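Local atomic coordinates of Lmo0325 protein (Listeria monocytogenes EGD-e, PDB entry 4RYK), a protein that probably binds DNA as an Rgg-like transcriptional regulator, pairing an N-terminal helix-turn-helix region with an all-helical C-terminal domain of the TPR clan. Residues I216-N221 with W257-E262; L206-T211 with N250-A255; E88-N93 with H121-T126; Q157-T160 with I166-N169. All coordinates share one frame; numbering follows the deposited sequence.

In the fold
Following the chain from the N terminus past the helix-turn-helix region, interaction 3 comes first: it closes a loop of 27 residues, setting the end of helix 82-91 against helix 113-132. Interaction 4 follows in series, a short closure over five residues that folds the loop before helix 161-170 onto that helix. Interactions 2 and 1 come last and cross, because segment 216-221 opens before segment 250-255 has closed interaction 2; both end on helix 243-259, their centres 11 Å apart. Interactions 3 and 4 touch where R123 meets N169, and interactions 4 and 2 where L206 packs on F167 and S168, so packing continues through the helical array.

Interaction 1: I216-N221 with W257-E262; sequences IQNKIN and WMKEGE
K259 and I220 account for most of the surface buried here, and N218 adds a polar end to the pair. The lysine leaves helix 243-259 toward the other segment and is bent at successive bonds (chi2 -72°, chi3 -74°), a folded course that brings CE over the CG1-CD1 arm of I220. Its nearest apolar approach is K259 CE to I220 CD1, 3.9 Å, the two side chains crossing obliquely, so that the isoleucine covers the aliphatic part of the lysine just before its charge. A last bend, at chi4 (139°), turns NZ to N218, where it gives a weak hydrogen bond to OD1, with K259 NZ and N218 OD1 2.9 Å apart. The asparagine meets the lysine at about a right angle. N218 OD1 lies equally 2.9 Å from K259 CE, too short for a carbon, so the detail of this weak bond is doubtful. Both partners sit where helices stop. N218, with positive phi, is the C-prime residue of a Schellman motif ending helix 197-216; G261, likewise of positive phi, does the same for helix 243-259, where G261 N bonds M258 O at 3.2 Å and E262 N bonds W257 O at 2.7 Å. K219 then stands at the N-cap position of helix 220-235, with I220 following it. A third side chain, E260, lies alongside: its OE2 is 4.3 Å from I220 CG2 but takes its hydrogen bond from N224. K259 also packs on F296 of helix 283-300, and its ammonium has a long, weak ion pair with E300.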
loop_
_atom_site.group_PDB
_atom_site.type_symbol
_atom_site.label_atom_id
_atom_site.label_comp_id
_atom_site.label_asym_id
_atom_site.label_seq_id
_atom_site.Cartn_x
_atom_site.Cartn_y
_atom_site.Cartn_z
ATOM N N ILE A 216 22.736 10.269 16.138
ATOM C CA ILE A 216 22.727 11.110 17.337
ATOM C C ILE A 216 23.576 10.564 18.454
ATOM O O ILE A 216 24.216 11.327 19.149
ATOM C CB ILE A 216 21.287 11.336 17.845
ATOM C CG1 ILE A 216 20.616 12.408 16.974
ATOM C CG2 ILE A 216 21.264 11.751 19.315
ATOM C CD1 ILE A 216 19.108 12.434 17.059
ATOM N N GLN A 217 23.582 9.250 18.629
ATOM C CA GLN A 217 24.458 8.620 19.608
ATOM C C GLN A 217 25.849 8.306 19.086
ATOM O O GLN A 217 26.591 7.613 19.757
ATOM C CB GLN A 217 23.888 7.309 20.048
ATOM C CG GLN A 217 22.572 7.428 20.747
ATOM C CD GLN A 217 22.055 6.055 21.088
ATOM O OE1 GLN A 217 22.819 5.087 21.176
ATOM N NE2 GLN A 217 20.761 5.949 21.246
ATOM N N ASN A 218 26.180 8.724 17.869
ATOM C CA ASN A 218 27.513 8.525 17.366
ATOM C C ASN A 218 27.946 7.063 17.284
ATOM O O ASN A 218 29.126 6.752 17.475
ATOM C CB ASN A 218 28.500 9.280 18.256
ATOM C CG ASN A 218 29.774 9.591 17.545
ATOM O OD1 ASN A 218 29.760 9.921 16.376
ATOM N ND2 ASN A 218 30.885 9.465 18.239
ATOM N N LYS A 219 27.002 6.171 16.998
ATOM C CA LYS A 219 27.320 4.777 16.745
ATOM C C LYS A 219 27.280 4.596 15.260
ATOM O O LYS A 219 26.264 4.145 14.707
ATOM C CB LYS A 219 26.294 3.900 17.411
ATOM C CG LYS A 219 26.273 4.053 18.926
ATOM C CD LYS A 219 25.659 2.817 19.560
ATOM C CE LYS A 219 25.924 2.779 21.060
ATOM N NZ LYS A 219 24.764 3.402 21.750
ATOM N N ILE A 220 28.357 5.004 14.608
ATOM C CA ILE A 220 28.389 5.181 13.153
ATOM C C ILE A 220 28.471 3.866 12.351
ATOM O O ILE A 220 27.828 3.733 11.280
ATOM C CB ILE A 220 29.489 6.190 12.769
ATOM C CG1 ILE A 220 29.196 7.535 13.443
ATOM C CG2 ILE A 220 29.542 6.415 11.260
ATOM C CD1 ILE A 220 27.809 8.114 13.180
ATOM N N ASN A 221 29.190 2.883 12.883
ATOM C CA ASN A 221 29.170 1.530 12.300
ATOM C C ASN A 221 27.748 1.000 12.211
ATOM O O ASN A 221 27.331 0.512 11.190
ATOM C CB ASN A 221 29.987 0.545 13.126
ATOM C CG ASN A 221 31.453 0.900 13.154
ATOM O OD1 ASN A 221 31.932 1.668 12.309
ATOM N ND2 ASN A 221 32.188 0.347 14.123
ATOM N N TRP A 257 28.015 10.747 5.840
ATOM C CA TRP A 257 29.184 11.269 5.150
ATOM C C TRP A 257 29.831 12.408 5.915
ATOM O O TRP A 257 31.072 12.462 6.021
ATOM C CB TRP A 257 28.850 11.714 3.728
ATOM C CG TRP A 257 28.762 10.567 2.767
ATOM C CD1 TRP A 257 29.361 9.353 2.885
ATOM C CD2 TRP A 257 28.039 10.537 1.533
ATOM N NE1 TRP A 257 29.053 8.571 1.801
ATOM C CE2 TRP A 257 28.260 9.282 0.949
ATOM C CE3 TRP A 257 27.249 11.468 0.850
ATOM C CZ2 TRP A 257 27.691 8.910 -0.275
ATOM C CZ3 TRP A 257 26.702 11.107 -0.378
ATOM C CH2 TRP A 257 26.927 9.834 -0.924
HETATM N N MSE A 258 29.030 13.309 6.471
HETATM C CA MSE A 258 29.602 14.416 7.238
HETATM C C MSE A 258 30.389 13.907 8.412
HETATM O O MSE A 258 31.462 14.373 8.695
HETATM C CB MSE A 258 28.526 15.395 7.698
HETATM C CG MSE A 258 27.905 16.069 6.490
HETATM SE SE MSE A 258 26.799 17.614 6.944
HETATM C CE MSE A 258 25.096 16.670 7.052
ATOM N N LYS A 259 29.853 12.924 9.087
ATOM C CA LYS A 259 30.525 12.289 10.184
ATOM C C LYS A 259 31.734 11.490 9.754
ATOM O O LYS A 259 32.609 11.271 10.555
ATOM C CB LYS A 259 29.581 11.319 10.878
ATOM C CG LYS A 259 28.488 11.980 11.682
ATOM C CD LYS A 259 29.051 12.607 12.940
ATOM C CE LYS A 259 29.416 11.561 13.973
ATOM N NZ LYS A 259 30.706 11.943 14.600
ATOM N N GLU A 260 31.771 11.002 8.525
ATOM C CA GLU A 260 32.929 10.252 8.085
ATOM C C GLU A 260 33.961 11.179 7.459
ATOM O O GLU A 260 34.746 10.732 6.638
ATOM C CB GLU A 260 32.515 9.171 7.090
ATOM C CG GLU A 260 31.763 8.024 7.743
ATOM C CD GLU A 260 31.115 7.082 6.738
ATOM O OE1 GLU A 260 30.898 7.470 5.560
ATOM O OE2 GLU A 260 30.804 5.941 7.134
ATOM N N GLY A 261 33.926 12.466 7.809
ATOM C CA GLY A 261 34.781 13.471 7.169
ATOM C C GLY A 261 34.523 13.865 5.716
ATOM O O GLY A 261 35.294 14.625 5.143
ATOM N N GLU A 262 33.451 13.399 5.100
ATOM C CA GLU A 262 33.163 13.729 3.717
ATOM C C GLU A 262 32.149 14.872 3.739
ATOM O O GLU A 262 30.998 14.741 3.240
ATOM C CB GLU A 262 32.541 12.510 3.068
ATOM C CG GLU A 262 33.521 11.458 2.622
ATOM C CD GLU A 262 33.789 11.631 1.152
ATOM O OE1 GLU A 262 34.503 12.599 0.807
ATOM O OE2 GLU A 262 33.237 10.833 0.351
#

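Interaction 2: L206-T211 with N250-A255; sequences LFANLT and NYYQGA
T211 holds its methyl CG2 opposite the backbone N (chi1 -58°, measured to OG1) and Y252 carries its ring opposite its own carbonyl carbon (chi1 -70°), and these settings bring methyl and phenol together between two helices. The arrangement belongs to the TPR-like helical array: helix 197-216 and helix 243-259, separated in sequence by helix 220-235, pack against each other in the buried interior. T211 CG2 comes 3.9 Å from Y252 CB and 4.0 Å from Y252 CG, touching the root of the tyrosine, where it approaches the ring obliquely. Farther along the ring, one turn back on the same helix, A208 takes over. Its carbonyl oxygen lies 3.8 Å from Y252 CE2, and the side chains meet more loosely at A208 CB to Y252 CE2, 4.4 Å. The ring thus spans a helical turn, with an alanine at its outer part and a threonine methyl at its base. What carries the contact across is packing; the polar end of the tyrosine is served by its hydrogen bond from Y252 OH to D212 OD2, just beyond the segment. One face of the ring has Y251 CD1 over it, from the same helix, offset toward the rim. T211 also touches V226 of helix 220-235. The T211 hydroxyl turns back to its own helix, which fixes the methyl's direction: T211 OG1 donates to F207 O at 2.7 Å, and T211 N reaches that same oxygen from the opposite face of the carbonyl plane.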
loop_
_atom_site.group_PDB
_atom_site.type_symbol
_atom_site.label_atom_id
_atom_site.label_comp_id
_atom_site.label_asym_id
_atom_site.label_seq_id
_atom_site.Cartn_x
_atom_site.Cartn_y
_atom_site.Cartn_z
ATOM N N LEU A 206 10.750 2.383 10.519
ATOM C CA LEU A 206 11.498 1.929 11.679
ATOM C C LEU A 206 12.997 2.102 11.410
ATOM O O LEU A 206 13.730 2.585 12.268
ATOM C CB LEU A 206 11.212 0.464 11.922
ATOM C CG LEU A 206 12.126 -0.198 12.973
ATOM C CD1 LEU A 206 12.024 0.564 14.287
ATOM C CD2 LEU A 206 11.768 -1.643 13.191
ATOM N N PHE A 207 13.476 1.705 10.238
ATOM C CA PHE A 207 14.900 1.784 9.947
ATOM C C PHE A 207 15.369 3.236 9.923
ATOM O O PHE A 207 16.507 3.532 10.320
ATOM C CB PHE A 207 15.258 1.161 8.607
ATOM C CG PHE A 207 15.170 -0.349 8.551
ATOM C CD1 PHE A 207 15.654 -1.138 9.566
ATOM C CD2 PHE A 207 14.635 -0.964 7.445
ATOM C CE1 PHE A 207 15.602 -2.508 9.484
ATOM C CE2 PHE A 207 14.573 -2.327 7.353
ATOM C CZ PHE A 207 15.057 -3.108 8.397
ATOM N N ALA A 208 14.523 4.132 9.410
ATOM C CA ALA A 208 14.818 5.579 9.458
ATOM C C ALA A 208 14.990 6.062 10.885
ATOM O O ALA A 208 15.965 6.740 11.191
ATOM C CB ALA A 208 13.707 6.363 8.830
ATOM N N ASN A 209 14.049 5.682 11.751
ATOM C CA ASN A 209 14.122 6.051 13.178
ATOM C C ASN A 209 15.356 5.566 13.881
ATOM O O ASN A 209 15.967 6.307 14.658
ATOM C CB ASN A 209 12.900 5.586 13.958
ATOM C CG ASN A 209 11.669 6.424 13.662
ATOM O OD1 ASN A 209 11.732 7.463 13.027
ATOM N ND2 ASN A 209 10.543 5.972 14.142
ATOM N N LEU A 210 15.724 4.323 13.624
ATOM C CA LEU A 210 16.935 3.777 14.236
ATOM C C LEU A 210 18.196 4.460 13.728
ATOM O O LEU A 210 19.112 4.752 14.512
ATOM C CB LEU A 210 17.070 2.311 13.922
ATOM C CG LEU A 210 16.006 1.421 14.540
ATOM C CD1 LEU A 210 16.267 -0.024 14.115
ATOM C CD2 LEU A 210 15.973 1.552 16.065
ATOM N N THR A 211 18.247 4.711 12.417
ATOM C CA THR A 211 19.419 5.322 11.830
ATOM C C THR A 211 19.608 6.687 12.482
ATOM O O THR A 211 20.717 7.072 12.849
ATOM C CB THR A 211 19.287 5.455 10.315
ATOM O OG1 THR A 211 19.077 4.171 9.716
ATOM C CG2 THR A 211 20.496 6.046 9.717
ATOM N N ASN A 250 18.591 9.216 1.440
ATOM C CA ASN A 250 19.559 10.175 0.923
ATOM C C ASN A 250 19.966 11.185 1.988
ATOM O O ASN A 250 21.157 11.517 2.082
ATOM C CB ASN A 250 19.062 10.937 -0.312
ATOM C CG ASN A 250 19.100 10.102 -1.600
ATOM O OD1 ASN A 250 19.734 9.051 -1.672
ATOM N ND2 ASN A 250 18.430 10.601 -2.633
ATOM N N TYR A 251 18.990 11.686 2.765
ATOM C CA TYR A 251 19.287 12.569 3.870
ATOM C C TYR A 251 20.295 11.932 4.866
ATOM O O TYR A 251 21.333 12.507 5.187
ATOM C CB TYR A 251 18.020 12.995 4.626
ATOM C CG TYR A 251 18.419 13.854 5.796
ATOM C CD1 TYR A 251 18.711 13.286 7.025
ATOM C CD2 TYR A 251 18.567 15.231 5.648
ATOM C CE1 TYR A 251 19.149 14.067 8.096
ATOM C CE2 TYR A 251 18.996 16.023 6.685
ATOM C CZ TYR A 251 19.299 15.446 7.916
ATOM O OH TYR A 251 19.726 16.267 8.935
ATOM N N TYR A 252 19.979 10.753 5.368
ATOM C CA TYR A 252 20.873 10.110 6.346
ATOM C C TYR A 252 22.262 9.709 5.800
ATOM O O TYR A 252 23.245 9.744 6.540
ATOM C CB TYR A 252 20.163 8.939 7.060
ATOM C CG TYR A 252 19.083 9.423 8.006
ATOM C CD1 TYR A 252 19.401 10.220 9.106
ATOM C CD2 TYR A 252 17.761 9.082 7.823
ATOM C CE1 TYR A 252 18.424 10.670 9.979
ATOM C CE2 TYR A 252 16.761 9.539 8.688
ATOM C CZ TYR A 252 17.092 10.345 9.739
ATOM O OH TYR A 252 16.121 10.798 10.596
ATOM N N GLN A 253 22.361 9.388 4.516
ATOM C CA GLN A 253 23.646 9.058 3.888
ATOM C C GLN A 253 24.489 10.340 3.912
ATOM O O GLN A 253 25.708 10.320 4.188
ATOM C CB GLN A 253 23.453 8.535 2.466
ATOM C CG GLN A 253 24.736 8.196 1.714
ATOM C CD GLN A 253 25.598 7.171 2.451
ATOM O OE1 GLN A 253 25.461 5.990 2.208
ATOM N NE2 GLN A 253 26.437 7.618 3.399
ATOM N N GLY A 254 23.807 11.468 3.711
ATOM C CA GLY A 254 24.452 12.766 3.786
ATOM C C GLY A 254 25.046 13.015 5.156
ATOM O O GLY A 254 26.200 13.377 5.283
ATOM N N ALA A 255 24.246 12.785 6.183
ATOM C CA ALA A 255 24.677 13.021 7.554
ATOM C C ALA A 255 25.869 12.127 7.913
ATOM O O ALA A 255 26.833 12.578 8.519
ATOM C CB ALA A 255 23.512 12.743 8.501
#

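Interaction 3: E88-N93 with H121-T126; sequences ELSGKN and HTRIQT
On the helix that carries R123 to S90, the carbonyl oxygen T122 O is gripped twice from one residue: T126 OG1 donates to it at 2.8 Å and T126 N at 2.9 Å, the two arriving from opposite faces of the carbonyl plane. The hydroxyl comes in tilted 33° from that plane; the bond ties the threonine side chain back to the preceding turn. The meeting across the segments is of another kind. R123 sends its chain away from helix 113-132 with CG opposite the backbone N (chi1 -176°), then bends at the next two bonds, which turns one face of the guanidinium to the serine. S90 OG sits over that face, offset toward its rim, 3.0 Å from R123 NH1. Since the N-H groups of a guanidinium point outward in its plane, an oxygen standing above it is poorly placed to receive them, and the angle does not make a hydrogen bond. The closeness of S90 CB to R123 NH1, 3.2 Å, makes the detail of this fit doubtful. The serine hydroxyl has instead a weak bond with F86 O, one turn earlier on its helix. M98 of helix 95-108 touches both S90 and R123, so this intervening helix helps to flank the pair. The positive group lies near the carbonyl end of helix 82-91, whose partial negative charge would probably favour it. That end is a Schellman motif, with N93, of positive phi, as its C-prime residue, D94 N bonded to L89 O, and N93 N bonded to S90 O at 2.9 Å.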
loop_
_atom_site.group_PDB
_atom_site.type_symbol
_atom_site.label_atom_id
_atom_site.label_comp_id
_atom_site.label_asym_id
_atom_site.label_seq_id
_atom_site.Cartn_x
_atom_site.Cartn_y
_atom_site.Cartn_z
ATOM N N GLU A 88 -2.015 8.610 15.757
ATOM C CA GLU A 88 -2.645 9.917 15.702
ATOM C C GLU A 88 -2.606 10.633 17.057
ATOM O O GLU A 88 -2.223 11.780 17.134
ATOM C CB GLU A 88 -4.064 9.779 15.233
ATOM C CG GLU A 88 -4.791 11.089 15.297
ATOM C CD GLU A 88 -5.990 11.082 14.406
ATOM O OE1 GLU A 88 -6.535 9.974 14.207
ATOM O OE2 GLU A 88 -6.370 12.167 13.904
ATOM N N LEU A 89 -2.998 9.957 18.127
ATOM C CA LEU A 89 -2.954 10.565 19.452
ATOM C C LEU A 89 -1.532 10.932 19.883
ATOM O O LEU A 89 -1.298 12.027 20.384
ATOM C CB LEU A 89 -3.573 9.611 20.457
ATOM C CG LEU A 89 -5.052 9.289 20.260
ATOM C CD1 LEU A 89 -5.478 8.069 21.045
ATOM C CD2 LEU A 89 -5.861 10.483 20.686
ATOM N N SER A 90 -0.593 9.996 19.728
ATOM C CA SER A 90 0.822 10.264 20.037
ATOM C C SER A 90 1.304 11.499 19.325
ATOM O O SER A 90 1.904 12.392 19.925
ATOM C CB SER A 90 1.712 9.100 19.590
ATOM O OG SER A 90 1.660 8.123 20.580
ATOM N N GLY A 91 1.059 11.502 18.018
ATOM C CA GLY A 91 1.472 12.572 17.139
ATOM C C GLY A 91 1.051 13.953 17.582
ATOM O O GLY A 91 1.852 14.871 17.514
ATOM N N LYS A 92 -0.194 14.121 18.028
ATOM C CA LYS A 92 -0.592 15.416 18.604
ATOM C C LYS A 92 -0.715 15.370 20.152
ATOM O O LYS A 92 -1.430 16.173 20.772
ATOM C CB LYS A 92 -1.784 16.070 17.850
ATOM C CG LYS A 92 -2.988 15.212 17.499
ATOM C CD LYS A 92 -3.820 14.923 18.742
ATOM C CE LYS A 92 -5.312 14.859 18.443
ATOM N NZ LYS A 92 -5.665 13.648 17.650
ATOM N N ASN A 93 0.038 14.446 20.773
ATOM C CA ASN A 93 0.271 14.437 22.244
ATOM C C ASN A 93 -0.950 14.478 23.124
ATOM O O ASN A 93 -0.941 15.048 24.224
ATOM C CB ASN A 93 1.152 15.613 22.631
ATOM C CG ASN A 93 2.584 15.224 22.751
ATOM O OD1 ASN A 93 3.018 14.190 22.228
ATOM N ND2 ASN A 93 3.330 16.031 23.458
ATOM N N HIS A 121 -0.036 3.193 28.681
ATOM C CA HIS A 121 0.295 3.705 29.992
ATOM C C HIS A 121 1.605 4.424 29.958
ATOM O O HIS A 121 1.699 5.520 30.490
ATOM C CB HIS A 121 0.433 2.588 31.004
ATOM C CG HIS A 121 -0.851 2.217 31.655
ATOM N ND1 HIS A 121 -1.491 1.019 31.412
ATOM C CD2 HIS A 121 -1.607 2.879 32.563
ATOM C CE1 HIS A 121 -2.589 0.952 32.143
ATOM N NE2 HIS A 121 -2.679 2.067 32.849
ATOM N N THR A 122 2.634 3.829 29.352
ATOM C CA THR A 122 3.935 4.477 29.365
ATOM C C THR A 122 3.875 5.794 28.638
ATOM O O THR A 122 4.542 6.755 29.043
ATOM C CB THR A 122 5.093 3.657 28.763
ATOM O OG1 THR A 122 4.879 3.419 27.367
ATOM C CG2 THR A 122 5.230 2.338 29.461
ATOM N N ARG A 123 3.094 5.842 27.566
ATOM C CA ARG A 123 3.009 7.052 26.756
ATOM C C ARG A 123 2.270 8.119 27.544
ATOM O O ARG A 123 2.637 9.290 27.511
ATOM C CB ARG A 123 2.328 6.726 25.409
ATOM C CG ARG A 123 2.237 7.845 24.401
ATOM C CD ARG A 123 3.554 8.524 24.109
ATOM N NE ARG A 123 4.423 7.723 23.290
ATOM C CZ ARG A 123 4.790 8.035 22.046
ATOM N NH1 ARG A 123 4.371 9.153 21.451
ATOM N NH2 ARG A 123 5.602 7.223 21.398
ATOM N N ILE A 124 1.262 7.729 28.296
ATOM C CA ILE A 124 0.575 8.727 29.152
ATOM C C ILE A 124 1.482 9.247 30.300
ATOM O O ILE A 124 1.516 10.439 30.554
ATOM C CB ILE A 124 -0.755 8.188 29.703
ATOM C CG1 ILE A 124 -1.769 7.973 28.562
ATOM C CG2 ILE A 124 -1.324 9.113 30.788
ATOM C CD1 ILE A 124 -2.782 6.882 28.856
ATOM N N GLN A 125 2.239 8.380 30.964
ATOM C CA GLN A 125 3.191 8.858 31.989
ATOM C C GLN A 125 4.269 9.772 31.358
ATOM O O GLN A 125 4.567 10.845 31.894
ATOM C CB GLN A 125 3.895 7.723 32.739
ATOM C CG GLN A 125 3.005 6.688 33.410
ATOM C CD GLN A 125 3.775 5.409 33.770
ATOM O OE1 GLN A 125 4.727 5.004 33.086
ATOM N NE2 GLN A 125 3.357 4.762 34.841
ATOM N N THR A 126 4.826 9.396 30.210
ATOM C CA THR A 126 5.824 10.247 29.563
ATOM C C THR A 126 5.300 11.637 29.192
ATOM O O THR A 126 5.962 12.638 29.489
ATOM C CB THR A 126 6.389 9.592 28.311
ATOM O OG1 THR A 126 6.894 8.325 28.703
ATOM C CG2 THR A 126 7.521 10.410 27.723
#

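Interaction 4: Q157-T160 with I166-N169; sequences QTWT and IFSN
F167 starts its contact with W159 at the first side-chain atom. F167 CB lies 3.6 Å from W159 CZ3, and the neighbouring indole carbon CH2 is almost as near, so the far end of the tryptophan presses against the base of the phenylalanine. At the next atom, F167 CG, the closest partner is W159 CH2 at 3.7 Å. F167 CD1 is 3.9 Å from W159 CH2, and F167 CD2 is about equally far, 4.1 Å, from W159 CZ3 and CH2; past these two atoms contact with the indole fades. With CG anti to the backbone N (chi1 180°), the phenyl ring runs across the end of the indole and offers it a face. The pair forms an offset T-shaped stack, the edge of the six-membered indole ring turned to the phenyl face, with centroids 5.4 Å apart and planes at 62°. In the helical C-terminal domain it folds the loop after helix 143-153 back onto the helix that this loop leads into, whose N-cap position T160 occupies, its N bonded to E163. L153, I185 and M186 pack on the indole, and F182 on the phenylalanine. Next to the tryptophan, T160 OG1 bonds K21 of the second subunit, a residue of its helix-turn-helix region, and T158 packs on S20 there. The side chain of F167 is about 6 Å from a bound PEG, probably a remnant of crystallisation.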
loop_
_atom_site.group_PDB
_atom_site.type_symbol
_atom_site.label_atom_id
_atom_site.label_comp_id
_atom_site.label_asym_id
_atom_site.label_seq_id
_atom_site.Cartn_x
_atom_site.Cartn_y
_atom_site.Cartn_z
ATOM N N GLN A 157 10.563 -16.047 18.515
ATOM C CA GLN A 157 11.559 -16.373 17.494
ATOM C C GLN A 157 11.205 -15.763 16.168
ATOM O O GLN A 157 12.073 -15.598 15.298
ATOM C CB GLN A 157 11.633 -17.890 17.272
ATOM C CG GLN A 157 11.944 -18.724 18.482
ATOM C CD GLN A 157 13.279 -18.380 19.081
ATOM O OE1 GLN A 157 13.512 -18.657 20.260
ATOM N NE2 GLN A 157 14.168 -17.754 18.291
ATOM N N THR A 158 9.912 -15.515 15.972
ATOM C CA THR A 158 9.438 -14.946 14.709
ATOM C C THR A 158 8.356 -13.888 15.038
ATOM O O THR A 158 7.564 -14.031 15.989
ATOM C CB THR A 158 8.909 -16.002 13.745
ATOM O OG1 THR A 158 7.825 -16.646 14.350
ATOM C CG2 THR A 158 9.896 -17.064 13.505
ATOM N N TRP A 159 8.414 -12.794 14.286
ATOM C CA TRP A 159 7.583 -11.615 14.517
ATOM C C TRP A 159 6.599 -11.457 13.368
ATOM O O TRP A 159 6.929 -11.765 12.235
ATOM C CB TRP A 159 8.459 -10.409 14.589
ATOM C CG TRP A 159 9.207 -10.220 15.869
ATOM C CD1 TRP A 159 9.449 -11.129 16.841
ATOM C CD2 TRP A 159 9.910 -9.042 16.248
ATOM N NE1 TRP A 159 10.232 -10.574 17.850
ATOM C CE2 TRP A 159 10.557 -9.305 17.483
ATOM C CE3 TRP A 159 10.049 -7.790 15.675
ATOM C CZ2 TRP A 159 11.282 -8.343 18.162
ATOM C CZ3 TRP A 159 10.812 -6.842 16.330
ATOM C CH2 TRP A 159 11.415 -7.127 17.576
ATOM N N THR A 160 5.383 -11.039 13.675
ATOM C CA THR A 160 4.517 -10.455 12.681
ATOM C C THR A 160 4.635 -8.943 12.817
ATOM O O THR A 160 5.459 -8.449 13.590
ATOM C CB THR A 160 3.067 -10.910 12.889
ATOM O OG1 THR A 160 2.577 -10.347 14.095
ATOM C CG2 THR A 160 3.005 -12.443 12.983
ATOM N N ILE A 166 5.472 -2.875 18.081
ATOM C CA ILE A 166 5.762 -2.830 19.499
ATOM C C ILE A 166 7.228 -2.424 19.717
ATOM O O ILE A 166 7.532 -1.506 20.494
ATOM C CB ILE A 166 5.440 -4.167 20.169
ATOM C CG1 ILE A 166 3.926 -4.348 20.295
ATOM C CG2 ILE A 166 6.083 -4.208 21.553
ATOM C CD1 ILE A 166 3.498 -5.776 20.543
ATOM N N PHE A 167 8.123 -3.087 18.980
ATOM C CA PHE A 167 9.548 -2.880 19.084
ATOM C C PHE A 167 9.837 -1.446 18.824
ATOM O O PHE A 167 10.636 -0.819 19.544
ATOM C CB PHE A 167 10.296 -3.678 18.040
ATOM C CG PHE A 167 11.757 -3.513 18.088
ATOM C CD1 PHE A 167 12.447 -3.776 19.260
ATOM C CD2 PHE A 167 12.461 -3.191 16.964
ATOM C CE1 PHE A 167 13.828 -3.687 19.303
ATOM C CE2 PHE A 167 13.837 -3.106 16.998
ATOM C CZ PHE A 167 14.514 -3.332 18.162
ATOM N N SER A 168 9.196 -0.897 17.816
ATOM C CA SER A 168 9.541 0.450 17.502
ATOM C C SER A 168 9.110 1.463 18.611
ATOM O O SER A 168 9.748 2.489 18.722
ATOM C CB SER A 168 9.019 0.839 16.139
ATOM O OG SER A 168 7.691 1.170 16.314
ATOM N N ASN A 169 8.105 1.176 19.453
ATOM C CA ASN A 169 7.844 2.030 20.646
ATOM C C ASN A 169 8.704 1.687 21.851
ATOM O O ASN A 169 9.054 2.539 22.659
ATOM C CB ASN A 169 6.395 1.898 21.131
ATOM C CG ASN A 169 5.441 2.569 20.229
ATOM O OD1 ASN A 169 4.928 3.657 20.525
ATOM N ND2 ASN A 169 5.208 1.960 19.102
#